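TetR family transcriptional regulator (Mycobacterium smegmatis, PDB 5XS9) probably binds operator DNA as a two-chain TetR-type regulator and, as BioQ, controls genes connected with biotin. Local coordinates at residues T64-L69 against H76-A81; R80-A85 against T135-V140. All coordinates share one frame; numbering follows the deposited sequence.

Contact 1 of 2, residues T64-L69 against H76-A81; sequences TDTADL and HESCRA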
# COMPACT_ATOMS: atom_id res chain seq x y z
N THR A 64 11.52 -10.68 15.28
CA THR A 64 12.86 -10.88 15.84
C THR A 64 12.90 -10.18 17.16
O THR A 64 12.15 -9.19 17.36
CB THR A 64 13.95 -10.44 14.84
OG1 THR A 64 15.25 -10.79 15.37
CG2 THR A 64 13.79 -8.94 14.48
N ASP A 65 13.71 -10.70 18.08
CA ASP A 65 13.82 -10.07 19.38
C ASP A 65 14.82 -8.90 19.27
O ASP A 65 15.98 -9.06 18.91
CB ASP A 65 14.30 -11.11 20.41
CG ASP A 65 14.40 -10.53 21.84
OD1 ASP A 65 13.95 -9.37 22.15
OD2 ASP A 65 14.95 -11.27 22.67
N THR A 66 14.33 -7.71 19.52
CA THR A 66 15.13 -6.51 19.36
C THR A 66 15.43 -5.87 20.72
O THR A 66 16.10 -4.86 20.73
CB THR A 66 14.40 -5.46 18.48
OG1 THR A 66 13.17 -5.09 19.10
CG2 THR A 66 14.18 -6.00 17.05
N ALA A 67 14.95 -6.46 21.82
CA ALA A 67 15.10 -5.99 23.23
C ALA A 67 16.48 -5.45 23.56
O ALA A 67 16.60 -4.46 24.25
CB ALA A 67 14.78 -7.14 24.20
N ASP A 68 17.52 -6.10 23.05
CA ASP A 68 18.91 -5.63 23.26
C ASP A 68 19.26 -4.29 22.54
O ASP A 68 20.23 -3.62 22.92
CB ASP A 68 19.94 -6.74 22.94
CG ASP A 68 19.93 -7.20 21.48
OD1 ASP A 68 21.02 -7.31 20.89
OD2 ASP A 68 18.83 -7.47 20.92
N LEU A 69 18.46 -3.90 21.54
CA LEU A 69 18.77 -2.74 20.74
C LEU A 69 18.17 -1.43 21.28
O LEU A 69 17.15 -1.38 21.93
CB LEU A 69 18.39 -2.99 19.28
CG LEU A 69 19.12 -4.16 18.53
CD1 LEU A 69 18.35 -4.52 17.29
CD2 LEU A 69 20.56 -3.82 18.08
N HIS A 76 14.42 -0.10 12.87
CA HIS A 76 15.12 -0.56 11.66
C HIS A 76 15.04 -2.08 11.53
O HIS A 76 14.70 -2.60 10.47
CB HIS A 76 16.58 -0.01 11.56
CG HIS A 76 16.64 1.45 11.19
ND1 HIS A 76 16.41 1.89 9.89
CD2 HIS A 76 16.95 2.55 11.91
CE1 HIS A 76 16.53 3.21 9.85
NE2 HIS A 76 16.85 3.63 11.07
N GLU A 77 15.33 -2.80 12.61
CA GLU A 77 15.47 -4.26 12.56
C GLU A 77 14.14 -4.88 12.30
O GLU A 77 13.98 -5.73 11.38
CB GLU A 77 16.14 -4.80 13.87
CG GLU A 77 16.60 -6.22 13.82
CD GLU A 77 17.92 -6.44 13.01
OE1 GLU A 77 18.60 -5.48 12.60
OE2 GLU A 77 18.28 -7.61 12.81
N SER A 78 13.08 -4.41 12.99
CA SER A 78 11.76 -4.92 12.73
C SER A 78 11.21 -4.70 11.33
O SER A 78 10.55 -5.56 10.75
CB SER A 78 10.73 -4.41 13.76
OG SER A 78 11.06 -5.04 15.01
N CYS A 79 11.44 -3.52 10.80
CA CYS A 79 10.88 -3.18 9.50
C CYS A 79 11.64 -3.93 8.40
O CYS A 79 11.03 -4.33 7.46
CB CYS A 79 11.05 -1.66 9.30
SG CYS A 79 9.76 -0.78 10.34
N ARG A 80 12.97 -4.03 8.51
CA ARG A 80 13.73 -4.80 7.51
C ARG A 80 13.27 -6.23 7.52
O ARG A 80 13.04 -6.82 6.45
CB ARG A 80 15.24 -4.79 7.77
CG ARG A 80 15.98 -3.51 7.47
CD ARG A 80 17.49 -3.75 7.58
NE ARG A 80 17.94 -4.01 8.96
CZ ARG A 80 18.53 -3.12 9.78
NH1 ARG A 80 18.80 -1.84 9.40
NH2 ARG A 80 18.84 -3.50 11.04
N ALA A 81 13.05 -6.81 8.70
CA ALA A 81 12.65 -8.24 8.74
C ALA A 81 11.28 -8.38 8.16
O ALA A 81 10.98 -9.35 7.46
CB ALA A 81 12.67 -8.80 10.16
O HOH W 1 10.03 -7.67 14.89
O HOH W 2 11.46 -4.19 17.52
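Between helix 47-58 and helix 71-87 of this TetR-type regulator, the linking loop folds back along the helix it leads into, beyond its first turn, and Thr64, Thr66 and Leu69 meet Glu77 there. The aliphatic part of Glu77 is the common surface: its CG lies 4.0 Å from Thr64 CG2, and its CB is 3.9 Å from Thr66 CG2 and 4.1 Å from Leu69 CD1. Glutamate suits this half-covered place because its methylenes take the methyl groups while its carboxylate forms a salt bridge within the helix to Arg80; Arg80 NH2 meets Glu77 OE1 on the anti side, 28° out of the carboxylate plane.

Thr66 uses both its branches. With chi1 at 61°, its methyl faces the helix and its hydroxyl meets a water that lies 2.7 Å from Ser78 OG. A second water is bound by Ser78 OG and only weakly by Thr64 N. The loop is shaped by a type I turn from Thr66 to Leu69, overlapping an Asx turn in which Asp65 OD1 accepts from Ala67 N. Helix 106-122 borders the site, with Gln114 touching both Thr66 and Ser78 and donating to Thr64 O.

Contact 2 of 2, residues R80-A85 against T135-V140; sequences RALRDA and TVIYYV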
# COMPACT_ATOMS: atom_id res chain seq x y z
N ARG A 80 12.97 -4.03 8.51
CA ARG A 80 13.73 -4.80 7.51
C ARG A 80 13.27 -6.23 7.52
O ARG A 80 13.04 -6.82 6.45
CB ARG A 80 15.24 -4.79 7.77
CG ARG A 80 15.98 -3.51 7.47
CD ARG A 80 17.49 -3.75 7.58
NE ARG A 80 17.94 -4.01 8.96
CZ ARG A 80 18.53 -3.12 9.78
NH1 ARG A 80 18.80 -1.84 9.40
NH2 ARG A 80 18.84 -3.50 11.04
N ALA A 81 13.05 -6.81 8.70
CA ALA A 81 12.65 -8.24 8.74
C ALA A 81 11.28 -8.38 8.16
O ALA A 81 10.98 -9.35 7.46
CB ALA A 81 12.67 -8.80 10.16
N LEU A 82 10.42 -7.38 8.40
CA LEU A 82 9.09 -7.43 7.86
C LEU A 82 9.10 -7.32 6.31
O LEU A 82 8.45 -8.11 5.62
CB LEU A 82 8.21 -6.34 8.52
CG LEU A 82 6.88 -6.14 7.85
CD1 LEU A 82 5.94 -7.33 7.92
CD2 LEU A 82 6.19 -4.93 8.45
N ARG A 83 9.81 -6.33 5.77
CA ARG A 83 9.87 -6.22 4.32
C ARG A 83 10.43 -7.51 3.66
O ARG A 83 9.94 -7.99 2.64
CB ARG A 83 10.75 -5.04 3.97
CG ARG A 83 11.11 -5.01 2.47
CD ARG A 83 11.63 -3.67 2.15
NE ARG A 83 12.27 -3.65 0.85
CZ ARG A 83 13.56 -3.81 0.62
NH1 ARG A 83 14.41 -4.00 1.59
NH2 ARG A 83 14.00 -3.76 -0.63
N ASP A 84 11.49 -8.05 4.24
CA ASP A 84 12.11 -9.27 3.70
C ASP A 84 11.10 -10.44 3.68
O ASP A 84 10.96 -11.16 2.66
CB ASP A 84 13.43 -9.61 4.43
CG ASP A 84 14.64 -8.71 3.96
OD1 ASP A 84 14.69 -7.99 2.87
OD2 ASP A 84 15.61 -8.75 4.73
N ALA A 85 10.31 -10.57 4.74
CA ALA A 85 9.28 -11.61 4.73
C ALA A 85 8.23 -11.38 3.66
O ALA A 85 7.82 -12.32 2.96
CB ALA A 85 8.68 -11.80 6.09
N THR A 135 1.79 4.19 11.58
CA THR A 135 2.42 5.06 10.61
C THR A 135 3.63 4.35 9.94
O THR A 135 3.77 4.33 8.70
CB THR A 135 2.82 6.38 11.25
OG1 THR A 135 1.62 7.16 11.64
CG2 THR A 135 3.62 7.21 10.23
N VAL A 136 4.47 3.76 10.77
CA VAL A 136 5.60 2.97 10.27
C VAL A 136 5.12 1.81 9.45
O VAL A 136 5.62 1.60 8.32
CB VAL A 136 6.47 2.51 11.43
CG1 VAL A 136 7.65 1.59 10.98
CG2 VAL A 136 6.98 3.73 12.24
N ILE A 137 4.08 1.09 9.92
CA ILE A 137 3.61 -0.04 9.14
C ILE A 137 3.07 0.39 7.79
O ILE A 137 3.28 -0.31 6.79
CB ILE A 137 2.55 -0.89 9.91
CG1 ILE A 137 3.22 -1.60 11.04
CG2 ILE A 137 1.86 -1.89 9.03
CD1 ILE A 137 4.33 -2.53 10.62
N TYR A 138 2.27 1.47 7.78
CA TYR A 138 1.73 1.92 6.54
C TYR A 138 2.82 2.27 5.55
O TYR A 138 2.68 1.99 4.35
CB TYR A 138 0.77 3.08 6.72
CG TYR A 138 -0.45 2.74 7.50
CD1 TYR A 138 -1.16 1.59 7.27
CD2 TYR A 138 -0.95 3.64 8.46
CE1 TYR A 138 -2.27 1.31 8.01
CE2 TYR A 138 -2.10 3.38 9.16
CZ TYR A 138 -2.77 2.24 8.91
OH TYR A 138 -3.92 1.91 9.63
N TYR A 139 3.86 2.91 6.02
CA TYR A 139 5.00 3.16 5.14
C TYR A 139 5.60 1.85 4.55
O TYR A 139 5.85 1.73 3.33
CB TYR A 139 6.09 3.97 5.82
CG TYR A 139 7.43 3.90 5.12
CD1 TYR A 139 7.62 4.50 3.89
CD2 TYR A 139 8.47 3.10 5.60
CE1 TYR A 139 8.83 4.42 3.22
CE2 TYR A 139 9.67 2.98 4.91
CZ TYR A 139 9.86 3.65 3.71
OH TYR A 139 11.08 3.60 3.00
N VAL A 140 5.80 0.89 5.42
CA VAL A 140 6.48 -0.36 5.00
C VAL A 140 5.58 -1.12 4.01
O VAL A 140 6.02 -1.63 2.98
CB VAL A 140 6.78 -1.28 6.18
CG1 VAL A 140 7.24 -2.67 5.65
CG2 VAL A 140 7.77 -0.66 7.10
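Leu82 reaches from helix 71-87 into the corner formed by Ile137 and Val140, two residues one turn apart on helix 129-155. Its CD2 methyl does most of the touching, lying 3.7 Å from Ile137 CD1 and also 3.7 Å from Val140 CG1. The leucine's branch point joins in, with CG 4.1 Å from Val140 CG1. Placing CG opposite the backbone N (chi1 169°) carries the fork toward the other helix. Ile137 starts out beside the line of contact, but its longer branch bends back to bring CD1 against the leucine, nearly at right angles to it; isoleucine suits the place because that branch ends in a methyl that reaches Leu82. Val140 needs no such reach, since its CB already points at helix 71-87 and CG1 follows.

These are two helices of the all-helical C-terminal domain of the TetR family, the part that in relatives carries the ligand pocket and the dimer interface. The short segments run in roughly the same direction, 35° apart, with axes 11.0 Å from each other at closest approach. That spacing leaves room for branched aliphatic side chains between the backbones, and the side-chain contacts of Leu82 with Ile137 and Val140 are apolar. Arg83 borders them through its backbone, its N 4.5 Å from Val140 CG1, while its extended chain leads away to a salt bridge with Glu147 farther along helix 129-155. Ile111, Val112 and Leu115 of helix 106-122 pack against Ile137, and Leu59 touches Leu82. On another side of helix 129-155, Tyr138 meets Phe143 of the second subunit and hydrogen-bonds through its OH to Asp146 of that subunit.

How the contacts relate
Contacts 1 and 2 follow one another along helix 71-87, sharing Arg80 and Ala81, with centres about 11 Å apart. Contact 1 is local in sequence, tying the helix to the loop that precedes it, and is only partly buried; contact 2 brings in helix 129-155 from some fifty residues later and lies about 7 Å from the centre of the chain. Cys79, on the segment 76-81, joins the two sites directly, its SG 3.8 Å from Val140 CG2. Helix 71-87 thus has the loop from helix 47-58 on one flank and the dimer-contacting helix 129-155 on another; all four segments fall in the TetR-type C-terminal domain, which in relatives binds the effector.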